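Local coordinates for lithostathine (Homo sapiens, PDB 1QDD), which is a secreted C-type lectin-like protein thought to inhibit spontaneous calcium carbonate precipitation and possibly associated with pancreas and brain regeneration, at residues 33-38 with 79-84; 37-42 with 47-52; 56-61 with 139-144. The protein carries 1 engineered substitution. All coordinates share one frame; numbering follows the deposited sequence. Where two conformers were deposited one is given.

Contact 1 of 3, residues 33-38 with 79-84; sequences ETWVDA and GLHDPK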
# COMPACT_ATOMS: atom_id res chain seq x y z
N GLU A 33 -9.96 7.45 -5.11
CA GLU A 33 -10.65 7.57 -3.84
C GLU A 33 -9.78 8.33 -2.83
O GLU A 33 -8.55 8.36 -3.00
CB GLU A 33 -10.98 6.20 -3.26
CG GLU A 33 -11.84 5.28 -4.10
CD GLU A 33 -13.32 5.60 -4.13
OE1 GLU A 33 -13.83 6.43 -3.36
OE2 GLU A 33 -14.04 4.97 -4.95
N THR A 34 -10.40 8.91 -1.81
CA THR A 34 -9.63 9.50 -0.72
C THR A 34 -8.85 8.41 0.03
O THR A 34 -9.18 7.22 -0.09
CB THR A 34 -10.53 10.25 0.28
OG1 THR A 34 -11.38 9.28 0.89
CG2 THR A 34 -11.36 11.34 -0.38
N TRP A 35 -7.86 8.79 0.83
CA TRP A 35 -7.06 7.80 1.55
C TRP A 35 -7.92 6.90 2.44
O TRP A 35 -7.79 5.67 2.41
CB TRP A 35 -5.96 8.49 2.35
CG TRP A 35 -5.00 7.57 3.04
CD1 TRP A 35 -3.78 7.15 2.59
CD2 TRP A 35 -5.14 6.99 4.35
NE1 TRP A 35 -3.16 6.33 3.50
CE2 TRP A 35 -3.99 6.22 4.60
CE3 TRP A 35 -6.13 7.06 5.33
CZ2 TRP A 35 -3.82 5.48 5.77
CZ3 TRP A 35 -5.96 6.33 6.50
CH2 TRP A 35 -4.82 5.55 6.70
N VAL A 36 -8.84 7.50 3.21
CA VAL A 36 -9.72 6.71 4.09
C VAL A 36 -10.61 5.76 3.32
O VAL A 36 -10.81 4.60 3.70
CB VAL A 36 -10.57 7.64 4.98
CG1 VAL A 36 -11.68 6.89 5.72
CG2 VAL A 36 -9.69 8.36 5.99
N ASP A 37 -11.21 6.22 2.23
CA ASP A 37 -12.10 5.41 1.41
C ASP A 37 -11.35 4.28 0.70
O ASP A 37 -11.89 3.18 0.56
CB ASP A 37 -12.90 6.27 0.43
CG ASP A 37 -13.96 7.12 1.11
OD1 ASP A 37 -14.26 6.89 2.30
OD2 ASP A 37 -14.50 8.04 0.45
N ALA A 38 -10.10 4.50 0.31
CA ALA A 38 -9.25 3.47 -0.28
C ALA A 38 -8.95 2.39 0.77
O ALA A 38 -9.08 1.20 0.47
CB ALA A 38 -7.98 4.08 -0.83
N GLY A 79 -0.39 2.76 2.72
CA GLY A 79 -1.01 2.86 4.02
C GLY A 79 -0.42 3.72 5.11
O GLY A 79 -0.83 3.52 6.28
N LEU A 80 0.52 4.59 4.84
CA LEU A 80 1.19 5.39 5.86
C LEU A 80 0.50 6.72 6.06
O LEU A 80 0.13 7.39 5.08
CB LEU A 80 2.67 5.57 5.51
CG LEU A 80 3.62 5.94 6.65
CD1 LEU A 80 3.89 4.77 7.58
CD2 LEU A 80 4.96 6.45 6.12
N HIS A 81 0.29 7.13 7.31
CA HIS A 81 -0.37 8.40 7.61
C HIS A 81 0.09 8.92 8.96
O HIS A 81 0.73 8.20 9.74
CB HIS A 81 -1.89 8.28 7.53
CG HIS A 81 -2.55 7.47 8.59
ND1 HIS A 81 -3.69 7.92 9.25
CD2 HIS A 81 -2.29 6.25 9.10
CE1 HIS A 81 -4.06 7.00 10.12
NE2 HIS A 81 -3.23 5.98 10.08
N ASP A 82 -0.18 10.18 9.24
CA ASP A 82 0.20 10.91 10.47
C ASP A 82 -1.10 11.29 11.16
O ASP A 82 -1.61 12.40 10.96
CB ASP A 82 1.02 12.13 10.05
CG ASP A 82 1.46 13.06 11.17
OD1 ASP A 82 1.27 12.66 12.35
OD2 ASP A 82 1.97 14.17 10.87
N PRO A 83 -1.68 10.38 11.95
CA PRO A 83 -2.99 10.59 12.52
C PRO A 83 -3.15 11.72 13.52
O PRO A 83 -4.26 12.28 13.56
CB PRO A 83 -3.37 9.25 13.13
CG PRO A 83 -2.07 8.55 13.37
CD PRO A 83 -1.14 9.03 12.28
N LYS A 84 -2.11 12.07 14.25
CA LYS A 84 -2.20 13.14 15.25
C LYS A 84 -1.62 14.44 14.76
O LYS A 84 -1.47 15.42 15.51
CB LYS A 84 -1.55 12.66 16.56
CG LYS A 84 -2.16 11.38 17.10
CD LYS A 84 -1.49 10.93 18.39
CE LYS A 84 -1.92 9.53 18.79
NZ LYS A 84 -1.15 9.00 19.96
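Trp-35 NE1 donates its indole N-H to the carbonyl oxygen of Ile-78, the residue directly before Gly-79, and so ties the first turn of helix 35-44 to the corner at Gly-79, ahead of Leu-80 and His-81. Between segments 33-38 and 79-84 there is no hydrogen bond; Trp-35 NE1 passes Leu-80 O at 3.8 Å. The evidence for a specific contact is therefore the ring geometry. The six-membered ring of Trp-35 and the imidazole of His-81 form an offset stack, with centroids 4.3 Å apart and planes inclined by 27°. Trp-35 CH2 sits over the centre of the imidazole, 3.5 Å from His-81 CG, while Pro-83 CD lies over the opposite face. His-81 CB adds a CH-pi contact, 4.2 Å from the centroid of the same indole ring and displaced toward its rim. At the indole edge, Trp-35 CZ2 comes within 3.6 Å of Gly-79 O. The indole reaches across because its CG is anti to the backbone N (chi1 -175°), whereas His-81 takes chi1 70°, with CG between N and the carbonyl carbon. Thr-34 caps the helix through a weak bond from Asp-37 N to Thr-34 OG1. Gly-79 and Leu-80 close the Trp-Ile-Gly-Leu motif of C-type lectins, whose Trp-77 meets Trp-35 edge-to-face. With one N-H satisfied by a backbone carbonyl and the imidazole sandwiched between indole and proline, the contact relies on dispersion and pi interactions; an imidazolium, if it formed, would probably be favoured by the electron-rich indole face.

Contact 2 of 3, residues 37-42 with 47-52; sequences DADLYC and SGNLVS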
# COMPACT_ATOMS: atom_id res chain seq x y z
N ASP A 37 -11.21 6.22 2.23
CA ASP A 37 -12.10 5.41 1.41
C ASP A 37 -11.35 4.28 0.70
O ASP A 37 -11.89 3.18 0.56
CB ASP A 37 -12.90 6.27 0.43
CG ASP A 37 -13.96 7.12 1.11
OD1 ASP A 37 -14.26 6.89 2.30
OD2 ASP A 37 -14.50 8.04 0.45
N ALA A 38 -10.10 4.50 0.31
CA ALA A 38 -9.25 3.47 -0.28
C ALA A 38 -8.95 2.39 0.77
O ALA A 38 -9.08 1.20 0.47
CB ALA A 38 -7.98 4.08 -0.83
N ASP A 39 -8.58 2.78 1.98
CA ASP A 39 -8.31 1.79 3.02
C ASP A 39 -9.57 0.98 3.35
O ASP A 39 -9.46 -0.24 3.55
CB ASP A 39 -7.73 2.45 4.27
CG ASP A 39 -7.12 1.45 5.23
OD1 ASP A 39 -6.12 0.78 4.90
OD2 ASP A 39 -7.65 1.31 6.36
N LEU A 40 -10.74 1.60 3.36
CA LEU A 40 -11.99 0.87 3.59
C LEU A 40 -12.26 -0.13 2.48
O LEU A 40 -12.70 -1.26 2.75
CB LEU A 40 -13.15 1.86 3.75
CG LEU A 40 -13.19 2.63 5.07
CD1 LEU A 40 -14.26 3.72 5.03
CD2 LEU A 40 -13.41 1.72 6.27
N TYR A 41 -11.98 0.19 1.21
CA TYR A 41 -12.15 -0.76 0.12
C TYR A 41 -11.27 -1.98 0.39
O TYR A 41 -11.68 -3.15 0.28
CB TYR A 41 -11.81 -0.13 -1.25
CG TYR A 41 -11.96 -1.10 -2.40
CD1 TYR A 41 -13.11 -1.11 -3.20
CD2 TYR A 41 -10.99 -2.03 -2.73
CE1 TYR A 41 -13.26 -2.00 -4.24
CE2 TYR A 41 -11.13 -2.93 -3.75
CZ TYR A 41 -12.27 -2.91 -4.52
OH TYR A 41 -12.41 -3.82 -5.55
N CYS A 42 -10.00 -1.74 0.75
CA CYS A 42 -9.09 -2.85 1.02
C CYS A 42 -9.57 -3.73 2.17
O CYS A 42 -9.39 -4.95 2.12
CB CYS A 42 -7.68 -2.36 1.30
SG CYS A 42 -6.83 -1.38 0.05
N SER A 47 -10.45 -8.82 3.92
CA SER A 47 -9.91 -8.25 5.14
C SER A 47 -8.45 -7.85 5.04
O SER A 47 -7.59 -8.21 5.85
CB SER A 47 -10.19 -9.26 6.27
OG SER A 47 -11.60 -9.52 6.28
N GLY A 48 -8.18 -6.96 4.08
CA GLY A 48 -6.84 -6.39 3.90
C GLY A 48 -6.78 -4.96 4.41
O GLY A 48 -7.57 -4.49 5.23
N ASN A 49 -5.78 -4.21 3.95
CA ASN A 49 -5.54 -2.81 4.25
C ASN A 49 -4.75 -2.22 3.07
O ASN A 49 -4.22 -2.97 2.26
CB ASN A 49 -4.72 -2.51 5.51
CG ASN A 49 -5.53 -2.54 6.79
OD1 ASN A 49 -5.37 -3.50 7.57
ND2 ASN A 49 -6.37 -1.56 7.06
N LEU A 50 -4.67 -0.90 3.00
CA LEU A 50 -3.75 -0.28 2.06
C LEU A 50 -2.38 -0.91 2.34
O LEU A 50 -2.03 -1.23 3.49
CB LEU A 50 -3.65 1.23 2.27
CG LEU A 50 -4.76 2.09 1.66
CD1 LEU A 50 -4.67 3.53 2.13
CD2 LEU A 50 -4.71 2.02 0.13
N VAL A 51 -1.56 -1.06 1.32
CA VAL A 51 -0.28 -1.75 1.47
C VAL A 51 0.62 -1.11 2.51
O VAL A 51 0.78 0.11 2.56
CB VAL A 51 0.40 -1.88 0.09
CG1 VAL A 51 0.80 -0.56 -0.53
CG2 VAL A 51 1.60 -2.82 0.13
N SER A 52 1.29 -1.96 3.28
CA SER A 52 2.36 -1.59 4.20
C SER A 52 3.67 -2.08 3.57
O SER A 52 3.74 -3.24 3.16
CB SER A 52 2.25 -2.21 5.58
OG SER A 52 1.07 -1.87 6.25
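Asp-39 OD1 accepts the backbone N-H of Leu-50 at 2.9 Å, in a nearly straight bond (173°) that arrives almost along the C-O axis. This pins helix 35-44 of the C-type lectin fold to the short strand 49-50 that follows it. The hydroxyl of Ser-92 also bonds to Asp-39 OD1. In the conformer given for Asn-49, ND2 lies 3.2 Å from Asp-39 OD1 and 3.2 Å from OD2, meeting both on the syn side, somewhat out of the carboxylate plane; the first bond is the straighter (164° against 137°). Because Asn-49 was deposited in two conformers, this amide grip is less certain than the backbone bond. The carboxylate reaches the strand with CG anti to its own N. Nearer the end of the helix, Gly-48 N donates to Cys-42 O at 3.1 Å, with the donor tilted out of the carbonyl plane. Cys-42 CB lies against the Asn-49 backbone, 3.4 Å from Asn-49 C. Leu-50 is the apolar side of the join: CD1 packs on Asp-39 CB, and CD2 lies 4.0 Å from both Ala-38 CB and Cys-42 SG, the sulfur bound to Cys-140.

Contact 3 of 3, residues 56-61 with 139-144; sequences QAEGAF and VCKFKN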
# COMPACT_ATOMS: atom_id res chain seq x y z
N GLN A 56 12.89 -3.19 1.69
CA GLN A 56 13.25 -2.68 0.37
C GLN A 56 12.73 -3.62 -0.71
O GLN A 56 12.22 -3.15 -1.75
CB GLN A 56 14.76 -2.52 0.26
CG GLN A 56 15.24 -1.72 -0.95
CD GLN A 56 16.76 -1.59 -0.89
OE1 GLN A 56 17.48 -2.00 -1.79
NE2 GLN A 56 17.27 -1.10 0.23
N ALA A 57 12.84 -4.92 -0.52
CA ALA A 57 12.36 -5.90 -1.50
C ALA A 57 10.85 -5.84 -1.70
O ALA A 57 10.38 -5.96 -2.85
CB ALA A 57 12.82 -7.30 -1.11
N GLU A 58 10.08 -5.60 -0.66
CA GLU A 58 8.63 -5.41 -0.79
C GLU A 58 8.34 -4.13 -1.57
O GLU A 58 7.44 -4.14 -2.45
CB GLU A 58 7.95 -5.40 0.58
CG GLU A 58 6.43 -5.41 0.51
CD GLU A 58 5.76 -5.62 1.84
OE1 GLU A 58 6.37 -5.29 2.89
OE2 GLU A 58 4.60 -6.07 1.86
N GLY A 59 9.07 -3.06 -1.34
CA GLY A 59 8.91 -1.83 -2.11
C GLY A 59 9.18 -2.05 -3.58
O GLY A 59 8.46 -1.51 -4.45
N ALA A 60 10.18 -2.84 -3.94
CA ALA A 60 10.52 -3.15 -5.32
C ALA A 60 9.41 -3.97 -5.96
O ALA A 60 9.05 -3.73 -7.13
CB ALA A 60 11.86 -3.86 -5.39
N PHE A 61 8.84 -4.93 -5.27
CA PHE A 61 7.72 -5.72 -5.75
C PHE A 61 6.52 -4.83 -6.05
O PHE A 61 5.90 -4.93 -7.13
CB PHE A 61 7.36 -6.83 -4.75
CG PHE A 61 6.12 -7.58 -5.15
CD1 PHE A 61 6.16 -8.56 -6.12
CD2 PHE A 61 4.90 -7.25 -4.58
CE1 PHE A 61 5.01 -9.22 -6.51
CE2 PHE A 61 3.74 -7.90 -4.97
CZ PHE A 61 3.80 -8.88 -5.94
N VAL A 139 -2.99 0.62 -3.80
CA VAL A 139 -2.60 -0.78 -3.74
C VAL A 139 -3.08 -1.38 -2.41
O VAL A 139 -2.83 -0.79 -1.35
CB VAL A 139 -1.08 -1.00 -3.86
CG1 VAL A 139 -0.67 -2.46 -3.69
CG2 VAL A 139 -0.53 -0.49 -5.19
N CYS A 140 -3.72 -2.54 -2.45
CA CYS A 140 -4.14 -3.30 -1.28
C CYS A 140 -3.26 -4.54 -1.05
O CYS A 140 -2.69 -5.09 -1.97
CB CYS A 140 -5.60 -3.77 -1.38
SG CYS A 140 -6.89 -2.54 -1.64
N LYS A 141 -3.18 -4.96 0.21
CA LYS A 141 -2.43 -6.13 0.66
C LYS A 141 -3.30 -6.95 1.62
O LYS A 141 -3.89 -6.37 2.53
CB LYS A 141 -1.14 -5.68 1.36
CG LYS A 141 -0.27 -6.74 2.04
CD LYS A 141 0.94 -6.11 2.71
CE LYS A 141 1.80 -7.09 3.49
NZ LYS A 141 2.98 -6.36 4.09
N PHE A 142 -3.40 -8.26 1.42
CA PHE A 142 -4.21 -9.10 2.31
C PHE A 142 -3.54 -10.47 2.47
O PHE A 142 -2.86 -10.97 1.59
CB PHE A 142 -5.65 -9.23 1.85
CG PHE A 142 -5.93 -9.95 0.57
CD1 PHE A 142 -6.17 -11.32 0.56
CD2 PHE A 142 -5.97 -9.28 -0.63
CE1 PHE A 142 -6.44 -11.98 -0.62
CE2 PHE A 142 -6.24 -9.93 -1.81
CZ PHE A 142 -6.48 -11.29 -1.82
N LYS A 143 -3.77 -11.05 3.66
CA LYS A 143 -3.14 -12.33 3.98
C LYS A 143 -3.90 -13.45 3.27
O LYS A 143 -5.11 -13.59 3.31
CB LYS A 143 -3.02 -12.68 5.46
CG LYS A 143 -2.31 -13.98 5.79
CD LYS A 143 -0.83 -14.06 5.52
CE LYS A 143 -0.35 -15.52 5.53
NZ LYS A 143 -0.86 -16.27 4.35
N ASN A 144 -3.06 -14.17 2.56
CA ASN A 144 -3.26 -15.45 1.99
C ASN A 144 -2.36 -15.94 0.91
O ASN A 144 -2.06 -15.46 -0.16
CB ASN A 144 -4.72 -15.93 1.89
CG ASN A 144 -4.52 -17.12 2.87
OD1 ASN A 144 -3.66 -17.05 3.76
ND2 ASN A 144 -5.27 -18.16 2.63
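Segment 56-61 is the opening of helix 56-68, and segment 139-144 runs along strand 136-143 at the C-terminal end of the chain. Their backbones stay well apart: the closest CA atoms, those of Glu-58 and Lys-141, are separated by 11.2 Å, so only long side chains can close the distance. Both of these residues point toward each other and are extended, with Lys-141 close to fully anti at every torsion from chi1 (174°) to chi4. The two chains approach at about a right angle and meet through one salt bridge, Lys-141 NZ to Glu-58 OE2 at 2.8 Å. The ammonium uses the syn lone pair of OE2, on the side of the other oxygen, yet OE1 remains 3.8 Å from NZ, so the bridge is one-sided. Glu-58 is buried, but both its oxygens have partners elsewhere, Tyr-26 OH at OE2 and Leu-54 N at OE1, which would probably stabilise the charged carboxylate. Lys-141 NZ makes a weak additional bond to Ser-52 O, and the lysine forms a cation-pi pair with Tyr-24. The bridge thus spans from the start of helix 56-68, where Thr-55 OG1 takes the N-H of Glu-58, to strand 136-143 in the main sheet, whose residues Cys-140 and Phe-142 bond through their backbones to neighbouring strand 24-33, while Lys-141 pairs with Asn-49 of strand 49-50.

How the contacts relate
Contacts 1 and 2 share Asp-37 and Ala-38 of helix 35-44, and their centres lie 9 Å apart. They touch directly: Gly-79 N is 2.9 Å from Val-51 O, a probable hydrogen bond, and Trp-35 NE1 packs 3.5 Å from Leu-50 CD1. Contact 2 joins contact 3 covalently, through the disulfide between Cys-42 SG and Cys-140 SG; strands 49-50 and 136-143 are also neighbours in one sheet, and just beyond the first Val-51 N lies 3.0 Å from Val-139 O, a probable hydrogen bond. Contacts 1 and 3 do not touch; their centres are about 17 Å apart. All three lie within the lectin domain, whereas the glycan on Thr-5 belongs to the N-terminal peptide.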